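PDB 2YY5: tryptophan--tRNA ligase from Mycoplasma pneumoniae, which probably catalyses the ATP-dependent attachment of tryptophan to tRNA(Trp), by way of a tryptophanyl-adenylate intermediate, as a homodimeric class I aminoacyl-tRNA synthetase. Local coordinates for residues 10-15 against 45-50. The protein carries 1 engineered substitution. Numbering follows the deposited sequence.
Sequences GIQASG and LHSITV. With WSA (5'-O-[(L-tryptophylamino)sulfonyl]adenosine), chain J.
Gln-12 reaches across to His-46 and Ser-47 with its chain extended beyond CG (chi2 177°). It crosses the His-46 side chain at about a right angle, with amide and imidazole planes 50° apart. Of the His-46 side chain it is CB that meets Gln-12, 3.7 Å from CD. Its ring leads away toward the ligand, because CG lies anti to the carbonyl carbon (chi1 -76°). WSA CD1 sits over one face of the His-46 ring, off centre toward the rim, 3.3 Å from NE2. His-46 NE2 is hydrogen-bonded to Asp-142, a predicted tryptophan-binding residue, whose OD2 is also hydrogen-bonded to WSA.

Gln-12 NE2 comes within 3.2 Å of His-46 O, but the angle is too poor for a hydrogen bond. His-46 O instead accepts from Thr-49 OG1 at 2.6 Å. Ser-47 OG lies against Gln-12 CG at 3.4 Å. A water links Ala-13 N, 2.7 Å away, to Ser-47 OG.

Gln-12 N donates a hydrogen bond to WSA O1S, a sulfamoyl oxygen, at 2.9 Å. This group replaces the phosphate of the adenylate, so the contact probably joins the grip on that phosphate, at the start of the predicted HIGH region, to the wall of the tryptophan pocket.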
ATOM      1  N   GLY B  10       8.772  12.783  -9.575  1.00 18.50           N
ATOM      2  CA  GLY B  10       8.278  11.631 -10.295  1.00 20.56           C
ATOM      3  C   GLY B  10       7.350  12.036 -11.419  1.00 19.21           C
ATOM      4  O   GLY B  10       6.600  13.007 -11.301  1.00 17.86           O
ATOM      5  N   ILE B  11       7.409  11.296 -12.519  1.00 18.96           N
ATOM      6  CA  ILE B  11       6.556  11.573 -13.667  1.00 16.91           C
ATOM      7  C   ILE B  11       5.829  10.304 -14.072  1.00 16.90           C
ATOM      8  O   ILE B  11       6.439   9.242 -14.220  1.00 17.53           O
ATOM      9  CB  ILE B  11       7.372  12.075 -14.878  1.00 16.23           C
ATOM     10  CG1 ILE B  11       8.124  13.362 -14.511  1.00 23.33           C
ATOM     11  CG2 ILE B  11       6.438  12.337 -16.056  1.00 14.07           C
ATOM     12  CD1 ILE B  11       9.195  13.754 -15.513  1.00 27.60           C
ATOM     13  N   GLN B  12       4.515  10.418 -14.237  1.00 16.02           N
ATOM     14  CA  GLN B  12       3.694   9.288 -14.650  1.00 20.07           C
ATOM     15  C   GLN B  12       3.838   9.151 -16.165  1.00 24.28           C
ATOM     16  O   GLN B  12       3.863  10.154 -16.887  1.00 21.68           O
ATOM     17  CB  GLN B  12       2.228   9.539 -14.286  1.00 20.68           C
ATOM     18  CG  GLN B  12       1.704   8.698 -13.134  1.00 28.43           C
ATOM     19  CD  GLN B  12       0.259   9.031 -12.769  1.00 28.34           C
ATOM     20  OE1 GLN B  12      -0.029  10.101 -12.222  1.00 21.17           O
ATOM     21  NE2 GLN B  12      -0.656   8.115 -13.080  1.00 15.22           N
ATOM     22  N   ALA B  13       3.951   7.918 -16.651  1.00 24.03           N
ATOM     23  CA  ALA B  13       4.084   7.696 -18.086  1.00 23.45           C
ATOM     24  C   ALA B  13       2.695   7.692 -18.718  1.00 26.14           C
ATOM     25  O   ALA B  13       1.708   7.347 -18.065  1.00 27.43           O
ATOM     26  CB  ALA B  13       4.802   6.372 -18.361  1.00 14.57           C
ATOM     27  N   SER B  14       2.634   8.073 -19.991  1.00 27.07           N
ATOM     28  CA  SER B  14       1.380   8.136 -20.718  1.00 25.63           C
ATOM     29  C   SER B  14       1.596   8.635 -22.142  1.00 29.37           C
ATOM     30  O   SER B  14       2.357   9.581 -22.374  1.00 28.94           O
ATOM     31  CB  SER B  14       0.411   9.080 -20.000  1.00 27.29           C
ATOM     32  OG  SER B  14      -0.702   9.382 -20.816  1.00 20.79           O
ATOM     33  N   GLY B  15       0.915   8.004 -23.093  1.00 27.57           N
ATOM     34  CA  GLY B  15       1.034   8.420 -24.478  1.00 23.73           C
ATOM     35  C   GLY B  15       0.479   9.819 -24.599  1.00 23.46           C
ATOM     36  O   GLY B  15       0.505  10.426 -25.664  1.00 27.39           O
ATOM     37  N   LEU B  45       3.526   3.186 -10.354  1.00 22.70           N
ATOM     38  CA  LEU B  45       2.687   2.675  -9.273  1.00 19.73           C
ATOM     39  C   LEU B  45       1.485   3.609  -9.129  1.00 19.47           C
ATOM     40  O   LEU B  45       0.461   3.242  -8.556  1.00 25.65           O
ATOM     41  CB  LEU B  45       3.479   2.598  -7.960  1.00 15.08           C
ATOM     42  CG  LEU B  45       4.620   1.568  -7.957  1.00 15.87           C
ATOM     43  CD1 LEU B  45       5.337   1.610  -6.631  1.00 19.02           C
ATOM     44  CD2 LEU B  45       4.077   0.168  -8.217  1.00  9.77           C
ATOM     45  N   HIS B  46       1.622   4.817  -9.673  1.00 22.16           N
ATOM     46  CA  HIS B  46       0.564   5.822  -9.649  1.00 20.23           C
ATOM     47  C   HIS B  46      -0.334   5.635 -10.860  1.00 19.41           C
ATOM     48  O   HIS B  46      -1.513   5.978 -10.833  1.00 25.02           O
ATOM     49  CB  HIS B  46       1.170   7.229  -9.656  1.00 16.84           C
ATOM     50  CG  HIS B  46       1.740   7.635  -8.332  1.00 19.27           C
ATOM     51  ND1 HIS B  46       0.959   8.118  -7.306  1.00 15.56           N
ATOM     52  CD2 HIS B  46       2.998   7.555  -7.842  1.00 19.46           C
ATOM     53  CE1 HIS B  46       1.711   8.314  -6.239  1.00 15.04           C
ATOM     54  NE2 HIS B  46       2.952   7.981  -6.535  1.00 14.81           N
ATOM     55  N   SER B  47       0.231   5.068 -11.919  1.00 21.47           N
ATOM     56  CA  SER B  47      -0.508   4.834 -13.154  1.00 21.94           C
ATOM     57  C   SER B  47      -1.546   3.725 -13.016  1.00 20.90           C
ATOM     58  O   SER B  47      -2.650   3.831 -13.556  1.00 23.34           O
ATOM     59  CB  SER B  47       0.464   4.490 -14.283  1.00  8.11           C
ATOM     60  OG  SER B  47       1.338   5.569 -14.510  1.00 16.68           O
ATOM     61  N   ILE B  48      -1.190   2.666 -12.294  1.00 17.48           N
ATOM     62  CA  ILE B  48      -2.103   1.547 -12.102  1.00 17.00           C
ATOM     63  C   ILE B  48      -3.158   1.791 -11.020  1.00 15.36           C
ATOM     64  O   ILE B  48      -3.762   0.844 -10.525  1.00 19.05           O
ATOM     65  CB  ILE B  48      -1.347   0.247 -11.755  1.00 15.62           C
ATOM     66  CG1 ILE B  48      -0.630   0.389 -10.412  1.00 10.65           C
ATOM     67  CG2 ILE B  48      -0.347  -0.088 -12.846  1.00 13.06           C
ATOM     68  CD1 ILE B  48      -0.122  -0.940  -9.881  1.00 19.15           C
ATOM     69  N   THR B  49      -3.373   3.047 -10.633  1.00 15.04           N
ATOM     70  CA  THR B  49      -4.395   3.331  -9.634  1.00 15.99           C
ATOM     71  C   THR B  49      -5.756   3.382 -10.325  1.00 17.84           C
ATOM     72  O   THR B  49      -6.789   3.491  -9.671  1.00 17.82           O
ATOM     73  CB  THR B  49      -4.133   4.654  -8.853  1.00 14.34           C
ATOM     74  OG1 THR B  49      -3.908   5.736  -9.762  1.00 16.62           O
ATOM     75  CG2 THR B  49      -2.930   4.494  -7.932  1.00 19.36           C
ATOM     76  N   VAL B  50      -5.745   3.307 -11.653  1.00 18.91           N
ATOM     77  CA  VAL B  50      -6.974   3.282 -12.449  1.00 27.40           C
ATOM     78  C   VAL B  50      -6.830   2.135 -13.451  1.00 30.19           C
ATOM     79  O   VAL B  50      -5.720   1.653 -13.685  1.00 33.54           O
ATOM     80  CB  VAL B  50      -7.226   4.617 -13.237  1.00 29.15           C
ATOM     81  CG1 VAL B  50      -7.632   5.728 -12.282  1.00 21.20           C
ATOM     82  CG2 VAL B  50      -5.987   5.020 -14.014  1.00 17.32           C
TER
HETATM   83  CD2 WSA J1351       5.395  12.607  -8.060  1.00  8.48           C
HETATM   84  CE3 WSA J1351       5.950  13.828  -8.428  1.00 13.39           C
HETATM   85  CZ3 WSA J1351       6.909  14.417  -7.615  1.00  7.01           C
HETATM   86  CH2 WSA J1351       7.310  13.787  -6.439  1.00  7.52           C
HETATM   87  CZ2 WSA J1351       6.752  12.568  -6.074  1.00  8.15           C
HETATM   88  CE2 WSA J1351       5.792  11.978  -6.888  1.00 10.33           C
HETATM   89  N11 WSA J1351       5.120  10.833  -6.803  1.00  8.53           N
HETATM   90  CD1 WSA J1351       4.323  10.707  -7.860  1.00  9.92           C
HETATM   91  CG  WSA J1351       4.460  11.767  -8.654  1.00  7.70           C
HETATM   92  CB  WSA J1351       3.734  11.998  -9.978  1.00 12.19           C
HETATM   93  CA  WSA J1351       2.851  13.247  -9.925  1.00 17.01           C
HETATM   94  NH3 WSA J1351       1.868  13.136  -8.839  1.00  5.23           N
HETATM   95  C   WSA J1351       2.124  13.394 -11.264  1.00 18.47           C
HETATM   96  O   WSA J1351       1.151  12.691 -11.519  1.00 36.46           O
HETATM   97  NS  WSA J1351       2.595  14.299 -12.115  1.00 26.68           N
HETATM   98  S   WSA J1351       2.093  13.966 -13.630  1.00 28.05           S
HETATM   99  O1S WSA J1351       2.582  12.611 -14.049  1.00 10.99           O
HETATM  100  O2S WSA J1351       0.594  13.971 -13.689  1.00 20.32           O
HETATM  101  O5' WSA J1351       2.648  14.987 -14.466  1.00 17.98           O
HETATM  102  C5' WSA J1351       4.060  15.221 -14.409  1.00  8.26           C
HETATM  103  C4' WSA J1351       4.450  16.654 -14.032  1.00 17.17           C
HETATM  104  O4' WSA J1351       3.849  17.580 -14.953  1.00 10.38           O
HETATM  105  C3' WSA J1351       3.996  17.073 -12.631  1.00 19.43           C
HETATM  106  O3' WSA J1351       5.007  17.880 -12.019  1.00 19.60           O
HETATM  107  C2' WSA J1351       2.771  17.931 -12.943  1.00 23.26           C
HETATM  108  O2' WSA J1351       2.565  18.877 -11.890  1.00 20.23           O
HETATM  109  C1' WSA J1351       3.305  18.657 -14.176  1.00 10.25           C
HETATM  110  N9  WSA J1351       2.187  19.291 -14.917  1.00 16.91           N
HETATM  111  C8  WSA J1351       1.084  18.662 -15.315  1.00 12.79           C
HETATM  112  N7  WSA J1351       0.314  19.501 -16.003  1.00 17.08           N
HETATM  113  C5  WSA J1351       0.934  20.679 -16.043  1.00 11.42           C
HETATM  114  C4  WSA J1351       2.125  20.545 -15.341  1.00 13.77           C
HETATM  115  N3  WSA J1351       2.941  21.607 -15.233  1.00 14.55           N
HETATM  116  C2  WSA J1351       2.620  22.764 -15.788  1.00 11.78           C
HETATM  117  N1  WSA J1351       1.496  22.920 -16.463  1.00 19.08           N
HETATM  118  C6  WSA J1351       0.633  21.904 -16.612  1.00 19.36           C
HETATM  119  N6  WSA J1351      -0.492  22.061 -17.308  1.00 22.81           N
HETATM  120  O   HOH W   1       4.182   5.524 -15.379  1.00 23.22           O